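PDB 1R9C: glutathione transferase from Mesorhizobium loti, which catalyses the manganese-dependent hydration of fosfomycin, opening the epoxide of the antibiotic and so conferring resistance to it. Local coordinates for residues A[7-12]-A[53-58]. Numbering follows the deposited sequence.
Sequences HMTFIV and WVAIMQ. With MN (manganese (II) ion), chain D.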
ATOM      1  N   HIS A   7      -3.745  -0.648   6.993  1.00 20.76           N
ATOM      2  CA  HIS A   7      -4.459  -1.096   5.802  1.00 20.79           C
ATOM      3  C   HIS A   7      -3.862  -0.476   4.532  1.00 20.40           C
ATOM      4  O   HIS A   7      -3.068   0.470   4.623  1.00 20.31           O
ATOM      5  CB  HIS A   7      -5.982  -0.791   5.909  1.00 20.46           C
ATOM      6  CG  HIS A   7      -6.343   0.666   6.104  1.00 20.40           C
ATOM      7  ND1 HIS A   7      -6.428   1.245   7.351  1.00 20.14           N
ATOM      8  CD2 HIS A   7      -6.752   1.621   5.224  1.00 19.13           C
ATOM      9  CE1 HIS A   7      -6.827   2.506   7.226  1.00 20.20           C
ATOM     10  NE2 HIS A   7      -7.049   2.761   5.945  1.00 18.61           N
ATOM     11  N   MET A   8      -4.188  -1.058   3.378  1.00 20.43           N
ATOM     12  CA  MET A   8      -3.982  -0.388   2.113  1.00 20.37           C
ATOM     13  C   MET A   8      -5.334  -0.234   1.416  1.00 21.04           C
ATOM     14  O   MET A   8      -6.176  -1.135   1.448  1.00 21.27           O
ATOM     15  CB  MET A   8      -2.978  -1.163   1.245  1.00 20.94           C
ATOM     16  CG  MET A   8      -3.446  -2.592   0.940  1.00 21.39           C
ATOM     17  SD  MET A   8      -2.231  -3.606   0.027  1.00 26.82           S
ATOM     18  CE  MET A   8      -0.967  -3.816   1.296  1.00 26.33           C
ATOM     19  N   THR A   9      -5.557   0.934   0.807  1.00 21.55           N
ATOM     20  CA  THR A   9      -6.842   1.238   0.201  1.00 21.59           C
ATOM     21  C   THR A   9      -6.661   1.553  -1.264  1.00 22.35           C
ATOM     22  O   THR A   9      -5.863   2.423  -1.617  1.00 21.71           O
ATOM     23  CB  THR A   9      -7.505   2.428   0.930  1.00 21.83           C
ATOM     24  OG1 THR A   9      -7.973   1.975   2.200  1.00 24.97           O
ATOM     25  CG2 THR A   9      -8.789   2.851   0.217  1.00 21.12           C
ATOM     26  N   PHE A  10      -7.437   0.858  -2.102  1.00 22.72           N
ATOM     27  CA  PHE A  10      -7.494   1.099  -3.551  1.00 22.55           C
ATOM     28  C   PHE A  10      -8.876   1.535  -4.023  1.00 22.96           C
ATOM     29  O   PHE A  10      -9.876   0.936  -3.643  1.00 22.79           O
ATOM     30  CB  PHE A  10      -7.105  -0.193  -4.299  1.00 23.01           C
ATOM     31  CG  PHE A  10      -5.785  -0.772  -3.818  1.00 23.99           C
ATOM     32  CD1 PHE A  10      -5.758  -1.893  -2.994  1.00 27.05           C
ATOM     33  CD2 PHE A  10      -4.593  -0.123  -4.128  1.00 26.21           C
ATOM     34  CE1 PHE A  10      -4.541  -2.411  -2.511  1.00 28.40           C
ATOM     35  CE2 PHE A  10      -3.378  -0.625  -3.650  1.00 27.34           C
ATOM     36  CZ  PHE A  10      -3.352  -1.749  -2.839  1.00 25.58           C
ATOM     37  N   ILE A  11      -8.907   2.546  -4.889  1.00 21.10           N
ATOM     38  CA  ILE A  11     -10.126   3.004  -5.541  1.00 20.91           C
ATOM     39  C   ILE A  11     -10.173   2.308  -6.913  1.00 21.02           C
ATOM     40  O   ILE A  11      -9.161   2.226  -7.604  1.00 20.80           O
ATOM     41  CB  ILE A  11     -10.050   4.518  -5.724  1.00 20.79           C
ATOM     42  CG1 ILE A  11      -9.540   5.177  -4.426  1.00 22.41           C
ATOM     43  CG2 ILE A  11     -11.379   5.087  -6.365  1.00 18.83           C
ATOM     44  CD1 ILE A  11     -10.578   5.818  -3.568  1.00 27.83           C
ATOM     45  N   VAL A  12     -11.323   1.723  -7.247  1.00 21.29           N
ATOM     46  CA  VAL A  12     -11.453   0.880  -8.424  1.00 21.01           C
ATOM     47  C   VAL A  12     -12.799   1.187  -9.064  1.00 21.45           C
ATOM     48  O   VAL A  12     -13.745   1.571  -8.371  1.00 21.53           O
ATOM     49  CB  VAL A  12     -11.343  -0.647  -8.062  1.00 21.13           C
ATOM     50  CG1 VAL A  12      -9.952  -0.994  -7.476  1.00 18.64           C
ATOM     51  CG2 VAL A  12     -12.494  -1.104  -7.126  1.00 19.33           C
ATOM     52  N   TRP A  53      -5.050  -6.085   5.911  1.00 22.04           N
ATOM     53  CA  TRP A  53      -6.325  -5.451   5.591  1.00 21.45           C
ATOM     54  C   TRP A  53      -6.185  -4.663   4.295  1.00 22.12           C
ATOM     55  O   TRP A  53      -5.369  -3.729   4.220  1.00 22.39           O
ATOM     56  CB  TRP A  53      -6.657  -4.524   6.744  1.00 20.68           C
ATOM     57  CG  TRP A  53      -7.932  -3.734   6.712  1.00 20.89           C
ATOM     58  CD1 TRP A  53      -8.975  -3.817   5.829  1.00 20.39           C
ATOM     59  CD2 TRP A  53      -8.294  -2.736   7.663  1.00 19.32           C
ATOM     60  NE1 TRP A  53      -9.952  -2.910   6.171  1.00 21.31           N
ATOM     61  CE2 TRP A  53      -9.569  -2.245   7.302  1.00 21.16           C
ATOM     62  CE3 TRP A  53      -7.666  -2.205   8.798  1.00 19.96           C
ATOM     63  CZ2 TRP A  53     -10.231  -1.250   8.039  1.00 22.81           C
ATOM     64  CZ3 TRP A  53      -8.331  -1.226   9.542  1.00 22.33           C
ATOM     65  CH2 TRP A  53      -9.591  -0.759   9.152  1.00 22.27           C
ATOM     66  N   VAL A  54      -6.964  -5.061   3.288  1.00 20.37           N
ATOM     67  CA  VAL A  54      -7.096  -4.316   2.061  1.00 21.49           C
ATOM     68  C   VAL A  54      -8.509  -3.778   1.990  1.00 20.81           C
ATOM     69  O   VAL A  54      -9.475  -4.534   2.171  1.00 21.35           O
ATOM     70  CB  VAL A  54      -6.899  -5.235   0.814  1.00 20.82           C
ATOM     71  CG1 VAL A  54      -7.136  -4.436  -0.490  1.00 22.65           C
ATOM     72  CG2 VAL A  54      -5.549  -5.867   0.873  1.00 21.78           C
ATOM     73  N   ALA A  55      -8.636  -2.491   1.709  1.00 20.83           N
ATOM     74  CA  ALA A  55      -9.952  -1.883   1.500  1.00 21.03           C
ATOM     75  C   ALA A  55     -10.058  -1.449   0.045  1.00 22.10           C
ATOM     76  O   ALA A  55      -9.119  -0.884  -0.501  1.00 21.98           O
ATOM     77  CB  ALA A  55     -10.142  -0.670   2.422  1.00 22.05           C
ATOM     78  N   ILE A  56     -11.210  -1.712  -0.580  1.00 21.53           N
ATOM     79  CA  ILE A  56     -11.492  -1.163  -1.887  1.00 21.23           C
ATOM     80  C   ILE A  56     -12.757  -0.330  -1.852  1.00 22.00           C
ATOM     81  O   ILE A  56     -13.722  -0.666  -1.136  1.00 21.50           O
ATOM     82  CB  ILE A  56     -11.535  -2.260  -2.994  1.00 21.31           C
ATOM     83  CG1 ILE A  56     -12.631  -3.323  -2.735  1.00 20.96           C
ATOM     84  CG2 ILE A  56     -10.142  -2.936  -3.126  1.00 21.54           C
ATOM     85  CD1 ILE A  56     -12.749  -4.345  -3.845  1.00 21.39           C
ATOM     86  N   MET A  57     -12.743   0.760  -2.626  1.00 21.77           N
ATOM     87  CA  MET A  57     -13.906   1.630  -2.759  1.00 23.20           C
ATOM     88  C   MET A  57     -14.132   1.935  -4.226  1.00 22.23           C
ATOM     89  O   MET A  57     -13.183   2.072  -4.971  1.00 21.76           O
ATOM     90  CB  MET A  57     -13.751   2.929  -1.949  1.00 24.50           C
ATOM     91  CG  MET A  57     -13.021   2.793  -0.584  1.00 29.77           C
ATOM     92  SD  MET A  57     -12.644   4.429   0.186  1.00 42.35           S
ATOM     93  CE  MET A  57     -14.038   5.478  -0.562  1.00 34.52           C
ATOM     94  N   GLN A  58     -15.394   1.985  -4.649  1.00 22.76           N
ATOM     95  CA  GLN A  58     -15.700   2.277  -6.044  1.00 23.22           C
ATOM     96  C   GLN A  58     -15.447   3.751  -6.318  1.00 23.76           C
ATOM     97  O   GLN A  58     -15.881   4.625  -5.558  1.00 22.56           O
ATOM     98  CB  GLN A  58     -17.147   1.882  -6.425  1.00 23.74           C
ATOM     99  CG  GLN A  58     -17.397   1.885  -7.940  1.00 24.09           C
ATOM    100  CD  GLN A  58     -18.866   1.691  -8.332  1.00 27.14           C
ATOM    101  OE1 GLN A  58     -19.700   1.298  -7.519  1.00 29.14           O
ATOM    102  NE2 GLN A  58     -19.180   2.001  -9.580  1.00 26.13           N
TER
HETATM  103 MN    MN D1001      -7.851   4.552   5.306  1.00 28.95          MN
HETATM  104  O   HOH W   1      -9.457   3.419   4.077  1.00 35.37           O
HETATM  105  O   HOH W   2      -9.076   4.814   7.324  1.00 33.45           O
HETATM  106  O   HOH W   3      -9.428   6.425   4.863  1.00 50.76           O
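Residues 7-12 and 53-58 are neighbouring parallel strands in one of the sheets of a vicinal oxygen chelate (glyoxalase-like) fold, 25° apart in direction. Five backbone hydrogen bonds join them in the alternating parallel pattern: Met8, Phe10 and Val12 donate to Trp53 O, Ala55 O and Met57 O, while Ala55 and Met57 return bonds to Met8 O and Phe10 O. The straightest runs from Ala55 N to Met8 O (2.8 Å, 171° at the hydrogen).

Met8, Phe10, Val54 and Ile56 form an apolar face, where Ile56 packs on helix 15-26 and Met8 on strand 69-73. Branched Val54 serves two neighbours: its CG2 meets Met8 CG at 3.9 Å, and its CG1 lies in plane at the edge of the Phe10 ring, 3.8 Å from CD1.

His7, Thr9, Trp53, Ala55 and Met57 line the metal-bearing face. The flat Trp53 indole receives His7 CB over one face, a CH-pi contact 3.8 Å from the five-membered ring centroid. With chi1 at 58°, His7 CG sits between its backbone N and carbonyl carbon, a turn that sets the ring beside the indole, where the imidazole nitrogen NE2 binds manganese at 2.1 Å; His69 and Glu118 of the second subunit also bind this ion. The methyl group of Ala55 is short enough to sit beside the Thr9 hydroxyl, CB to OG1 3.4 Å, and that hydroxyl holds a second-shell place, hydrogen-bonded at 2.8 Å to water 1, itself a manganese ligand.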